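PDB 2GK4: conserved hypothetical protein from Streptococcus pneumoniae, which is of unknown function but, as a DNA/pantothenate metabolism flavoprotein, probably acts in coenzyme A biosynthesis, in the manner of a phosphopantothenoylcysteine synthetase. Local coordinates for residues 72-77 against 88-93; 146-151 against 155-160; 202-207 against 224-229. All blocks are in the same frame, centred on the assembly; numbering follows the deposited sequence.

Interaction 1 (72-77 against 88-93)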
ATOM      1  N   LYS A  72       7.393  12.563   5.140  1.00 19.64           N
ATOM      2  CA  LYS A  72       8.107  13.771   4.691  1.00 20.06           C
ATOM      3  C   LYS A  72       7.133  14.761   4.017  1.00 20.09           C
ATOM      4  O   LYS A  72       7.189  15.951   4.304  1.00 17.80           O
ATOM      5  CB  LYS A  72       9.259  13.427   3.729  1.00 20.10           C
ATOM      6  CG  LYS A  72      10.115  14.626   3.289  1.00 22.01           C
ATOM      7  CD  LYS A  72      11.326  14.167   2.440  1.00 22.11           C
ATOM      8  CE  LYS A  72      12.618  13.967   3.282  1.00 25.47           C
ATOM      9  NZ  LYS A  72      12.535  12.917   4.349  1.00 28.93           N
ATOM     10  N   ASP A  73       6.285  14.251   3.116  1.00 19.18           N
ATOM     11  CA  ASP A  73       5.251  15.067   2.437  1.00 20.20           C
ATOM     12  C   ASP A  73       4.346  15.729   3.475  1.00 19.60           C
ATOM     13  O   ASP A  73       4.001  16.919   3.334  1.00 18.51           O
ATOM     14  CB  ASP A  73       4.366  14.233   1.481  1.00 18.76           C
ATOM     15  CG  ASP A  73       5.112  13.623   0.304  1.00 24.38           C
ATOM     16  OD1 ASP A  73       6.251  14.039  -0.021  1.00 22.82           O
ATOM     17  OD2 ASP A  73       4.525  12.677  -0.307  1.00 26.09           O
ATOM     18  N   LEU A  74       3.955  14.969   4.506  1.00 18.81           N
ATOM     19  CA  LEU A  74       3.047  15.519   5.527  1.00 18.76           C
ATOM     20  C   LEU A  74       3.724  16.653   6.301  1.00 18.48           C
ATOM     21  O   LEU A  74       3.136  17.714   6.544  1.00 18.22           O
ATOM     22  CB  LEU A  74       2.556  14.429   6.491  1.00 18.65           C
ATOM     23  CG  LEU A  74       1.682  15.003   7.631  1.00 20.46           C
ATOM     24  CD1 LEU A  74       0.382  15.606   7.067  1.00 21.49           C
ATOM     25  CD2 LEU A  74       1.384  13.933   8.601  1.00 22.18           C
ATOM     26  N   LEU A  75       4.982  16.434   6.669  0.50 18.00           N
ATOM     27  CA  LEU A  75       5.763  17.466   7.370  0.50 17.86           C
ATOM     28  C   LEU A  75       5.789  18.780   6.575  0.50 18.53           C
ATOM     29  O   LEU A  75       5.561  19.864   7.116  0.50 18.01           O
ATOM     30  CB  LEU A  75       7.193  16.943   7.600  0.50 18.26           C
ATOM     31  CG  LEU A  75       8.189  17.918   8.252  0.50 18.26           C
ATOM     32  CD1 LEU A  75       7.773  18.254   9.696  0.50 18.04           C
ATOM     33  CD2 LEU A  75       9.593  17.319   8.222  0.50 15.33           C
ATOM     34  N   ILE A  76       6.059  18.674   5.276  1.00 18.34           N
ATOM     35  CA  ILE A  76       6.130  19.838   4.409  1.00 19.23           C
ATOM     36  C   ILE A  76       4.768  20.558   4.292  1.00 20.24           C
ATOM     37  O   ILE A  76       4.692  21.791   4.360  1.00 20.98           O
ATOM     38  CB  ILE A  76       6.673  19.411   3.036  1.00 18.56           C
ATOM     39  CG1 ILE A  76       8.137  18.984   3.197  1.00 18.04           C
ATOM     40  CG2 ILE A  76       6.455  20.502   1.957  1.00 20.38           C
ATOM     41  CD1 ILE A  76       8.622  18.162   1.990  1.00 20.72           C
ATOM     42  N   GLU A  77       3.690  19.798   4.128  1.00 20.91           N
ATOM     43  CA  GLU A  77       2.343  20.413   4.037  1.00 21.78           C
ATOM     44  C   GLU A  77       1.948  21.150   5.298  1.00 21.46           C
ATOM     45  O   GLU A  77       1.376  22.256   5.247  1.00 21.55           O
ATOM     46  CB  GLU A  77       1.257  19.368   3.735  1.00 22.16           C
ATOM     47  CG  GLU A  77       1.345  18.801   2.341  1.00 26.49           C
ATOM     48  CD  GLU A  77       1.180  19.831   1.225  1.00 28.90           C
ATOM     49  OE1 GLU A  77       1.866  19.665   0.196  1.00 29.55           O
ATOM     50  OE2 GLU A  77       0.361  20.770   1.354  1.00 32.63           O
ATOM     51  N   LEU A  88      -6.916  22.752  13.219  1.00 18.80           N
ATOM     52  CA  LEU A  88      -6.369  21.519  12.588  1.00 19.41           C
ATOM     53  C   LEU A  88      -7.050  20.290  13.223  1.00 18.55           C
ATOM     54  O   LEU A  88      -6.988  20.088  14.431  1.00 18.45           O
ATOM     55  CB  LEU A  88      -4.832  21.435  12.755  1.00 19.27           C
ATOM     56  CG  LEU A  88      -4.212  20.074  12.403  1.00 20.10           C
ATOM     57  CD1 LEU A  88      -4.502  19.686  10.913  1.00 20.63           C
ATOM     58  CD2 LEU A  88      -2.710  20.105  12.657  1.00 21.09           C
ATOM     59  N   ILE A  89      -7.675  19.471  12.380  1.00 18.65           N
ATOM     60  CA  ILE A  89      -8.232  18.211  12.800  1.00 19.09           C
ATOM     61  C   ILE A  89      -7.384  17.134  12.189  1.00 19.48           C
ATOM     62  O   ILE A  89      -7.492  16.846  10.998  1.00 19.40           O
ATOM     63  CB  ILE A  89      -9.730  18.054  12.395  1.00 19.88           C
ATOM     64  CG1 ILE A  89     -10.544  19.186  12.971  1.00 19.08           C
ATOM     65  CG2 ILE A  89     -10.244  16.658  12.802  1.00 19.24           C
ATOM     66  CD1 ILE A  89     -12.020  19.224  12.419  1.00 20.99           C
ATOM     67  N   HIS A  90      -6.490  16.592  13.011  1.00 19.52           N
ATOM     68  CA  HIS A  90      -5.504  15.648  12.522  1.00 20.42           C
ATOM     69  C   HIS A  90      -5.984  14.212  12.696  1.00 20.74           C
ATOM     70  O   HIS A  90      -5.840  13.619  13.786  1.00 22.04           O
ATOM     71  CB  HIS A  90      -4.149  15.861  13.224  1.00 19.93           C
ATOM     72  CG  HIS A  90      -3.081  14.964  12.686  1.00 21.93           C
ATOM     73  ND1 HIS A  90      -2.261  14.198  13.489  1.00 27.15           N
ATOM     74  CD2 HIS A  90      -2.749  14.667  11.409  1.00 21.00           C
ATOM     75  CE1 HIS A  90      -1.432  13.505  12.724  1.00 23.31           C
ATOM     76  NE2 HIS A  90      -1.718  13.766  11.458  1.00 28.37           N
ATOM     77  N   SER A  91      -6.556  13.643  11.641  1.00 19.96           N
ATOM     78  CA  SER A  91      -7.017  12.268  11.735  1.00 20.35           C
ATOM     79  C   SER A  91      -6.241  11.252  10.910  1.00 20.49           C
ATOM     80  O   SER A  91      -6.524  10.034  10.984  1.00 21.36           O
ATOM     81  CB  SER A  91      -8.527  12.188  11.451  1.00 20.46           C
ATOM     82  OG  SER A  91      -8.787  12.079  10.069  1.00 19.94           O
HETATM   83  N   MSE A  92      -5.295  11.719  10.101  1.00 21.18           N
HETATM   84  CA  MSE A  92      -4.480  10.806   9.290  1.00 21.80           C
HETATM   85  C   MSE A  92      -3.680   9.861  10.211  1.00 21.02           C
HETATM   86  O   MSE A  92      -3.217  10.277  11.275  1.00 20.95           O
HETATM   87  CB  MSE A  92      -3.507  11.609   8.404  1.00 22.05           C
HETATM   88  CG  MSE A  92      -2.677  10.725   7.456  1.00 21.44           C
HETATM   89 SE   MSE A  92      -1.400  11.825   6.484  0.68 25.11          SE
HETATM   90  CE  MSE A  92      -2.695  12.839   5.368  1.00 21.66           C
ATOM     91  N   ALA A  93      -3.534   8.602   9.806  1.00 20.39           N
ATOM     92  CA  ALA A  93      -2.645   7.661  10.489  1.00 20.53           C
ATOM     93  C   ALA A  93      -1.231   7.920   9.939  1.00 21.27           C
ATOM     94  O   ALA A  93      -0.950   7.672   8.747  1.00 21.65           O
ATOM     95  CB  ALA A  93      -3.066   6.227  10.186  1.00 21.34           C
TER

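Interaction 2 (146-151 against 155-160)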
ATOM      1  N   SER A 146       3.719  17.587  17.114  1.00 23.72           N
ATOM      2  CA  SER A 146       4.257  18.374  18.237  1.00 23.56           C
ATOM      3  C   SER A 146       4.849  19.718  17.804  1.00 23.25           C
ATOM      4  O   SER A 146       5.137  20.577  18.658  1.00 24.16           O
ATOM      5  CB  SER A 146       5.265  17.552  19.037  1.00 24.59           C
ATOM      6  OG  SER A 146       6.449  17.336  18.293  1.00 25.76           O
ATOM      7  N   LEU A 147       5.029  19.923  16.488  1.00 21.63           N
ATOM      8  CA  LEU A 147       5.484  21.210  15.939  1.00 21.66           C
ATOM      9  C   LEU A 147       4.352  22.166  15.596  1.00 21.13           C
ATOM     10  O   LEU A 147       4.588  23.351  15.357  1.00 19.96           O
ATOM     11  CB  LEU A 147       6.322  21.007  14.666  1.00 22.51           C
ATOM     12  CG  LEU A 147       7.586  20.170  14.882  1.00 24.87           C
ATOM     13  CD1 LEU A 147       8.351  20.014  13.592  1.00 28.68           C
ATOM     14  CD2 LEU A 147       8.441  20.857  15.932  1.00 26.92           C
ATOM     15  N   VAL A 148       3.128  21.651  15.545  1.00 21.24           N
ATOM     16  CA  VAL A 148       2.014  22.457  15.064  1.00 21.96           C
ATOM     17  C   VAL A 148       1.860  23.760  15.830  1.00 22.61           C
ATOM     18  O   VAL A 148       1.742  24.842  15.231  1.00 23.10           O
ATOM     19  CB  VAL A 148       0.696  21.644  15.060  1.00 21.66           C
ATOM     20  CG1 VAL A 148      -0.512  22.597  14.971  1.00 23.04           C
ATOM     21  CG2 VAL A 148       0.707  20.650  13.903  1.00 20.70           C
ATOM     22  N   LYS A 149       1.856  23.645  17.156  0.60 22.97           N
ATOM     23  CA  LYS A 149       1.655  24.801  18.030  0.60 24.11           C
ATOM     24  C   LYS A 149       2.868  25.724  18.122  0.60 24.70           C
ATOM     25  O   LYS A 149       2.818  26.744  18.806  0.60 24.82           O
ATOM     26  CB  LYS A 149       1.225  24.336  19.426  0.60 24.11           C
ATOM     27  CG  LYS A 149      -0.203  23.864  19.496  0.60 23.82           C
ATOM     28  CD  LYS A 149      -1.228  24.999  19.346  0.60 23.58           C
ATOM     29  CE  LYS A 149      -1.842  25.400  20.685  0.60 24.11           C
ATOM     30  NZ  LYS A 149      -2.966  26.378  20.530  0.60 19.52           N
ATOM     31  N   GLU A 150       3.942  25.359  17.429  0.60 25.39           N
ATOM     32  CA  GLU A 150       5.108  26.222  17.230  0.60 26.80           C
ATOM     33  C   GLU A 150       4.993  26.987  15.913  0.60 26.48           C
ATOM     34  O   GLU A 150       5.284  28.191  15.852  0.60 26.04           O
ATOM     35  CB  GLU A 150       6.388  25.371  17.252  0.60 27.71           C
ATOM     36  CG  GLU A 150       6.929  25.011  18.644  0.60 31.94           C
ATOM     37  CD  GLU A 150       5.891  24.488  19.640  0.60 36.73           C
ATOM     38  OE1 GLU A 150       5.017  23.671  19.257  0.60 40.30           O
ATOM     39  OE2 GLU A 150       5.969  24.884  20.832  0.60 37.96           O
ATOM     40  N   TRP A 151       4.583  26.292  14.851  1.00 24.99           N
ATOM     41  CA  TRP A 151       4.226  26.948  13.575  1.00 25.44           C
ATOM     42  C   TRP A 151       3.065  27.919  13.700  1.00 24.83           C
ATOM     43  O   TRP A 151       3.044  28.967  13.047  1.00 25.59           O
ATOM     44  CB  TRP A 151       3.817  25.911  12.521  1.00 25.73           C
ATOM     45  CG  TRP A 151       4.938  25.058  12.033  1.00 26.22           C
ATOM     46  CD1 TRP A 151       6.169  25.469  11.638  1.00 28.54           C
ATOM     47  CD2 TRP A 151       4.891  23.639  11.799  1.00 26.86           C
ATOM     48  NE1 TRP A 151       6.921  24.386  11.208  1.00 29.58           N
ATOM     49  CE2 TRP A 151       6.162  23.255  11.300  1.00 27.80           C
ATOM     50  CE3 TRP A 151       3.911  22.667  11.973  1.00 28.10           C
ATOM     51  CZ2 TRP A 151       6.483  21.926  10.994  1.00 28.71           C
ATOM     52  CZ3 TRP A 151       4.217  21.346  11.661  1.00 27.74           C
ATOM     53  CH2 TRP A 151       5.492  20.992  11.171  1.00 27.44           C
ATOM     54  N   ILE A 155      -3.472  28.276  16.742  1.00 23.59           N
ATOM     55  CA  ILE A 155      -4.346  27.300  16.076  1.00 22.73           C
ATOM     56  C   ILE A 155      -5.026  26.376  17.104  1.00 22.94           C
ATOM     57  O   ILE A 155      -4.451  26.057  18.152  1.00 24.42           O
ATOM     58  CB  ILE A 155      -3.586  26.495  14.980  1.00 22.48           C
ATOM     59  CG1 ILE A 155      -4.581  25.907  13.960  1.00 21.53           C
ATOM     60  CG2 ILE A 155      -2.657  25.428  15.614  1.00 22.28           C
ATOM     61  CD1 ILE A 155      -3.915  25.157  12.818  1.00 20.83           C
ATOM     62  N   HIS A 156      -6.274  25.990  16.850  1.00 22.18           N
ATOM     63  CA  HIS A 156      -6.935  25.004  17.702  1.00 21.40           C
ATOM     64  C   HIS A 156      -6.580  23.614  17.179  1.00 20.78           C
ATOM     65  O   HIS A 156      -6.948  23.277  16.053  1.00 20.23           O
ATOM     66  CB  HIS A 156      -8.440  25.245  17.679  1.00 22.67           C
ATOM     67  CG  HIS A 156      -8.827  26.577  18.249  1.00 27.15           C
ATOM     68  ND1 HIS A 156      -8.584  26.912  19.562  1.00 31.34           N
ATOM     69  CD2 HIS A 156      -9.385  27.670  17.678  1.00 29.76           C
ATOM     70  CE1 HIS A 156      -8.998  28.148  19.782  1.00 33.06           C
ATOM     71  NE2 HIS A 156      -9.490  28.629  18.654  1.00 31.00           N
ATOM     72  N   LEU A 157      -5.820  22.850  17.972  1.00 20.36           N
ATOM     73  CA  LEU A 157      -5.305  21.555  17.529  1.00 20.96           C
ATOM     74  C   LEU A 157      -6.148  20.411  18.071  1.00 20.22           C
ATOM     75  O   LEU A 157      -6.242  20.211  19.289  1.00 21.14           O
ATOM     76  CB  LEU A 157      -3.868  21.360  17.969  1.00 20.57           C
ATOM     77  CG  LEU A 157      -3.200  20.006  17.776  1.00 21.22           C
ATOM     78  CD1 LEU A 157      -3.304  19.552  16.300  1.00 22.46           C
ATOM     79  CD2 LEU A 157      -1.712  20.156  18.227  1.00 22.32           C
ATOM     80  N   ILE A 158      -6.698  19.631  17.161  1.00 20.44           N
ATOM     81  CA  ILE A 158      -7.491  18.486  17.528  1.00 20.09           C
ATOM     82  C   ILE A 158      -6.827  17.258  16.956  1.00 21.18           C
ATOM     83  O   ILE A 158      -6.568  17.165  15.743  1.00 20.00           O
ATOM     84  CB  ILE A 158      -8.956  18.597  17.020  1.00 20.42           C
ATOM     85  CG1 ILE A 158      -9.630  19.801  17.686  1.00 20.39           C
ATOM     86  CG2 ILE A 158      -9.683  17.278  17.320  1.00 20.61           C
ATOM     87  CD1 ILE A 158     -10.732  20.458  16.876  1.00 24.93           C
ATOM     88  N   GLY A 159      -6.494  16.327  17.838  1.00 20.66           N
ATOM     89  CA  GLY A 159      -5.895  15.062  17.381  1.00 21.88           C
ATOM     90  C   GLY A 159      -6.749  13.865  17.745  1.00 21.93           C
ATOM     91  O   GLY A 159      -7.821  14.014  18.365  1.00 22.31           O
ATOM     92  N   PHE A 160      -6.263  12.686  17.341  1.00 22.36           N
ATOM     93  CA  PHE A 160      -6.906  11.401  17.608  1.00 23.22           C
ATOM     94  C   PHE A 160      -5.910  10.464  18.244  1.00 23.72           C
ATOM     95  O   PHE A 160      -4.697  10.632  18.102  1.00 25.02           O
ATOM     96  CB  PHE A 160      -7.413  10.781  16.287  1.00 22.74           C
ATOM     97  CG  PHE A 160      -8.651  11.424  15.765  1.00 23.70           C
ATOM     98  CD1 PHE A 160      -8.594  12.633  15.090  1.00 25.04           C
ATOM     99  CD2 PHE A 160      -9.895  10.823  15.967  1.00 27.18           C
ATOM    100  CE1 PHE A 160      -9.769  13.253  14.631  1.00 27.58           C
ATOM    101  CE2 PHE A 160     -11.058  11.416  15.485  1.00 25.18           C
ATOM    102  CZ  PHE A 160     -10.986  12.648  14.834  1.00 25.33           C
TER

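Interaction 3 (202-207 against 224-229)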
ATOM      1  N   ALA A 202     -16.246   6.790  21.007  1.00 20.07           N
ATOM      2  CA  ALA A 202     -15.097   7.679  21.156  1.00 19.82           C
ATOM      3  C   ALA A 202     -15.251   8.578  22.363  1.00 20.09           C
ATOM      4  O   ALA A 202     -16.368   8.854  22.831  1.00 21.82           O
ATOM      5  CB  ALA A 202     -14.895   8.536  19.894  1.00 20.02           C
ATOM      6  N   ILE A 203     -14.114   9.005  22.878  1.00 20.92           N
ATOM      7  CA  ILE A 203     -14.084   9.870  24.050  1.00 20.32           C
ATOM      8  C   ILE A 203     -13.346  11.121  23.654  1.00 20.13           C
ATOM      9  O   ILE A 203     -12.178  11.063  23.252  1.00 20.82           O
ATOM     10  CB  ILE A 203     -13.386   9.181  25.232  1.00 20.14           C
ATOM     11  CG1 ILE A 203     -13.935   7.740  25.427  1.00 22.03           C
ATOM     12  CG2 ILE A 203     -13.440  10.057  26.509  1.00 20.27           C
ATOM     13  CD1 ILE A 203     -13.092   6.877  26.326  1.00 27.24           C
ATOM     14  N   PHE A 204     -14.024  12.260  23.798  1.00 19.91           N
ATOM     15  CA  PHE A 204     -13.426  13.569  23.541  1.00 18.60           C
ATOM     16  C   PHE A 204     -12.688  13.949  24.820  1.00 19.33           C
ATOM     17  O   PHE A 204     -13.318  14.253  25.844  1.00 18.57           O
ATOM     18  CB  PHE A 204     -14.532  14.592  23.193  1.00 18.57           C
ATOM     19  CG  PHE A 204     -14.989  14.533  21.762  1.00 19.86           C
ATOM     20  CD1 PHE A 204     -15.358  13.318  21.160  1.00 19.53           C
ATOM     21  CD2 PHE A 204     -15.092  15.715  21.019  1.00 20.89           C
ATOM     22  CE1 PHE A 204     -15.794  13.281  19.826  1.00 18.23           C
ATOM     23  CE2 PHE A 204     -15.542  15.700  19.697  1.00 18.86           C
ATOM     24  CZ  PHE A 204     -15.903  14.492  19.099  1.00 19.89           C
ATOM     25  N   VAL A 205     -11.367  13.813  24.771  1.00 19.16           N
ATOM     26  CA  VAL A 205     -10.506  14.046  25.895  1.00 20.03           C
ATOM     27  C   VAL A 205      -9.933  15.475  25.876  1.00 21.48           C
ATOM     28  O   VAL A 205      -9.155  15.903  24.962  1.00 21.51           O
ATOM     29  CB  VAL A 205      -9.360  12.974  25.975  1.00 19.88           C
ATOM     30  CG1 VAL A 205      -8.504  13.184  27.220  1.00 20.13           C
ATOM     31  CG2 VAL A 205      -9.948  11.561  26.018  1.00 19.09           C
ATOM     32  N   GLU A 206     -10.295  16.207  26.917  1.00 22.28           N
ATOM     33  CA  GLU A 206      -9.662  17.474  27.194  1.00 24.34           C
ATOM     34  C   GLU A 206      -8.898  17.410  28.515  1.00 24.87           C
ATOM     35  O   GLU A 206      -8.923  16.416  29.225  1.00 24.93           O
ATOM     36  CB  GLU A 206     -10.716  18.581  27.207  1.00 25.21           C
ATOM     37  CG  GLU A 206     -11.401  18.769  25.862  1.00 27.77           C
ATOM     38  CD  GLU A 206     -12.637  19.641  25.957  1.00 34.08           C
ATOM     39  OE1 GLU A 206     -13.485  19.409  26.831  1.00 38.53           O
ATOM     40  OE2 GLU A 206     -12.796  20.561  25.144  1.00 38.70           O
ATOM     41  N   LYS A 207      -8.212  18.497  28.839  1.00 26.31           N
ATOM     42  CA  LYS A 207      -7.349  18.545  30.001  1.00 27.62           C
ATOM     43  C   LYS A 207      -8.089  18.133  31.273  1.00 26.44           C
ATOM     44  O   LYS A 207      -7.622  17.279  32.016  1.00 27.48           O
ATOM     45  CB  LYS A 207      -6.816  19.963  30.135  1.00 28.32           C
ATOM     46  CG  LYS A 207      -5.756  20.127  31.193  1.00 33.18           C
ATOM     47  CD  LYS A 207      -4.752  21.183  30.741  1.00 39.82           C
ATOM     48  CE  LYS A 207      -5.274  22.601  30.930  1.00 42.76           C
ATOM     49  NZ  LYS A 207      -4.159  23.511  31.383  1.00 45.25           N
ATOM     50  N   LEU A 224     -18.335  19.616  15.227  1.00 24.51           N
ATOM     51  CA  LEU A 224     -18.942  20.839  14.670  1.00 25.61           C
ATOM     52  C   LEU A 224     -19.315  21.822  15.783  1.00 26.17           C
ATOM     53  O   LEU A 224     -18.998  23.021  15.703  1.00 26.10           O
ATOM     54  CB  LEU A 224     -20.123  20.521  13.731  1.00 25.45           C
ATOM     55  CG  LEU A 224     -20.888  21.751  13.168  1.00 26.24           C
ATOM     56  CD1 LEU A 224     -19.988  22.619  12.304  1.00 28.43           C
ATOM     57  CD2 LEU A 224     -22.119  21.295  12.344  1.00 27.04           C
ATOM     58  N   GLU A 225     -19.957  21.305  16.827  0.50 26.47           N
ATOM     59  CA  GLU A 225     -20.346  22.104  17.982  0.50 27.38           C
ATOM     60  C   GLU A 225     -19.141  22.767  18.659  0.50 27.59           C
ATOM     61  O   GLU A 225     -19.185  23.945  19.020  0.50 27.99           O
ATOM     62  CB  GLU A 225     -21.115  21.218  18.976  0.50 27.19           C
ATOM     63  CG  GLU A 225     -21.609  21.929  20.227  0.50 28.34           C
ATOM     64  CD  GLU A 225     -22.067  20.947  21.293  0.50 28.30           C
ATOM     65  OE1 GLU A 225     -23.026  20.207  21.014  0.50 31.45           O
ATOM     66  OE2 GLU A 225     -21.474  20.924  22.398  0.50 29.24           O
ATOM     67  N   LYS A 226     -18.062  22.007  18.830  1.00 27.73           N
ATOM     68  CA  LYS A 226     -16.875  22.513  19.503  1.00 28.12           C
ATOM     69  C   LYS A 226     -16.197  23.583  18.669  1.00 27.88           C
ATOM     70  O   LYS A 226     -15.704  24.598  19.202  1.00 29.05           O
ATOM     71  CB  LYS A 226     -15.931  21.361  19.837  1.00 28.00           C
ATOM     72  CG  LYS A 226     -16.484  20.493  20.973  1.00 29.68           C
ATOM     73  CD  LYS A 226     -15.521  19.399  21.351  1.00 31.35           C
ATOM     74  CE  LYS A 226     -14.614  19.832  22.491  1.00 34.50           C
ATOM     75  NZ  LYS A 226     -15.378  20.230  23.723  1.00 35.21           N
ATOM     76  N   ILE A 227     -16.187  23.378  17.355  1.00 27.22           N
ATOM     77  CA  ILE A 227     -15.602  24.369  16.472  1.00 27.37           C
ATOM     78  C   ILE A 227     -16.466  25.631  16.416  1.00 28.57           C
ATOM     79  O   ILE A 227     -15.931  26.746  16.430  1.00 29.31           O
ATOM     80  CB  ILE A 227     -15.331  23.789  15.056  1.00 26.57           C
ATOM     81  CG1 ILE A 227     -14.137  22.835  15.140  1.00 23.84           C
ATOM     82  CG2 ILE A 227     -15.026  24.904  14.057  1.00 26.32           C
ATOM     83  CD1 ILE A 227     -14.017  21.954  13.940  1.00 25.54           C
ATOM     84  N   GLN A 228     -17.780  25.457  16.361  1.00 29.75           N
ATOM     85  CA  GLN A 228     -18.686  26.610  16.312  1.00 32.41           C
ATOM     86  C   GLN A 228     -18.491  27.458  17.570  1.00 33.32           C
ATOM     87  O   GLN A 228     -18.656  28.678  17.523  1.00 34.07           O
ATOM     88  CB  GLN A 228     -20.150  26.190  16.140  1.00 32.07           C
ATOM     89  CG  GLN A 228     -20.498  25.651  14.744  1.00 34.30           C
ATOM     90  CD  GLN A 228     -21.915  25.107  14.636  1.00 34.87           C
ATOM     91  OE1 GLN A 228     -22.465  24.551  15.593  1.00 37.60           O
ATOM     92  NE2 GLN A 228     -22.502  25.238  13.454  1.00 38.79           N
ATOM     93  N   ALA A 229     -18.080  26.809  18.662  1.00 34.60           N
ATOM     94  CA  ALA A 229     -17.849  27.464  19.955  1.00 35.91           C
ATOM     95  C   ALA A 229     -16.569  28.282  20.009  1.00 37.01           C
ATOM     96  O   ALA A 229     -16.374  29.078  20.938  1.00 36.68           O
ATOM     97  CB  ALA A 229     -17.849  26.438  21.083  1.00 35.95           C
TER

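Interaction 1 (72-77 against 88-93)
In the Rossmann-like alpha-beta-alpha sandwich, Leu74 of helix 71-81 packs on His90 and Met92 at the end of the strand that this helix leads into. The helix belongs to a beta-alpha-beta crossover from the edge strand 63-67 to strand 87-90, which are parallel and separated in the sheet by strands 45-50 and 5-9. The backbones stay well apart, with Leu74 CA 9.6 Å from Met92 CA, and side chains bridge the gap without any hydrogen bond between the two segments.

The buried isobutyl group of Leu74 does the touching for the helix. Its CG lies anti to the backbone N (chi1 176°), which carries both methyls toward the strand end. Leu74 CD2 has two neighbours in clearly different directions: the selenium of Met92 (a selenomethionine, Leu74 CD2 to SE 4.1 Å) and His90 NE2, at 4.2 Å, with the imidazole set obliquely to the methyl. These are loose van der Waals contacts. Leu74 and Met92 run past each other in opposite senses, so the leucine fork lies alongside the far part of the selenomethionine chain.

Ile68 and Val94 add to the apolar surroundings of Leu74, while Thr9 holds the turn after the strand, its O accepting from Ser91 OG and its OG1 bonding to Met92 N. Met92 is extended as far as its selenium and bends there (chi3 -68°), which places its terminal CE 4.5 Å from Leu74 CD1.

Interaction 2 (146-151 against 155-160)
The flat group at the centre of this contact is the Ile155 carbonyl, which Lys149 NZ meets only 16° from its plane, while on the same helix the Trp151 indole has Leu147 CB over one face, 3.5 Å above the plane and offset toward the rim. Lys149 NZ donates to Ile155 O at 2.8 Å with a C=O...N angle of 158°, a fairly straight approach. The lysine is modelled in two conformations, and this bond belongs to the one described.

The Lys149 chain does not run straight to its acceptor. Bends at chi2 and chi3 steer it toward Ile155, so that Lys149 CD comes 4.0 Å from Ile155 CG2 and Lys149 CG comes 4.2 Å from Leu157 CD2. Beneath the lysine lies a small apolar layer. Val148 and Ile155 cross at about a right angle, with Val148 CG1 3.6 Å from Ile155 CG2. Val148 CG1 also lies 4.2 Å from Leu157 CD2, so the leucine methyl touches both the valine branch and the lysine chain.

The ammonium group also donates to Pro153 O, so one lysine grips two carbonyls at the short connection between helix and strand; its ion pair with Asp185 is long and weak. Asp185 OD1 accepts from Leu157 N as well.

The contact therefore spans the short connection from helix 145-151 to strand 156-163. Leu88 of the adjoining parallel strand 87-90 extends the apolar layer under Val148, Ile155 and Leu157, while Trp151 packs against Leu75, Met78 and Gln79 of helix 71-81, setting the two helices next to each other over the same sheet.

Interaction 3 (202-207 against 224-229)
Between strand 202-205 and the last turns of helix 216-228 the nearest CA atoms, Phe204 CA and Lys226 CA, are 10.4 Å apart, and the long Lys226 side chain spans the distance. Its methylenes pass the Phe204 ring in the opposite sense, with Lys226 CD near the ring plane at the edge, 3.7 Å from Phe204 CD2. Bends at chi3 (93°) and chi4 (58°) then turn the ammonium group toward Glu206, whose extended chain comes from the opposite direction. Lys226 NZ donates to Glu206 OE2 at 3.0 Å in a salt bridge, reaching that oxygen from above the carboxylate, 51° out of its plane. Glu206 OE1 lies farther from Lys226 NZ, at 3.7 Å, so the salt bridge is monodentate.

Phe204 is buried among Ile219, Leu222 and Leu223 of the same helix, whereas Ile203 and Val205 turn to helix 168-182 on the other face of the sheet. Leu186 of the adjacent strand touches Phe204, Glu206 and Lys226. The lysine thus divides its chemistry: its hydrocarbon part meets the edge of the buried Phe204 ring, and its charge is paired with Glu206 where both residues are partly exposed.

All three contacts pin a helix to the same mixed sheet. Interactions 1 and 2 are buried and lie side by side: strands 87-90 and 156-163 are parallel neighbours, probably hydrogen-bonded through Leu88 and His90 to Ile158. Interaction 3, some 15 to 20 Å from the others between centres, belongs to the antiparallel end of the sheet and is only partly buried; it still touches interaction 1 through Ile89 and Ile227. The chemistry follows position. Interaction 1 is dispersive packing alone, interaction 2 adds a lysine bonded to backbone carbonyls over its apolar layer, and interaction 3 sets a salt bridge beside an aromatic edge.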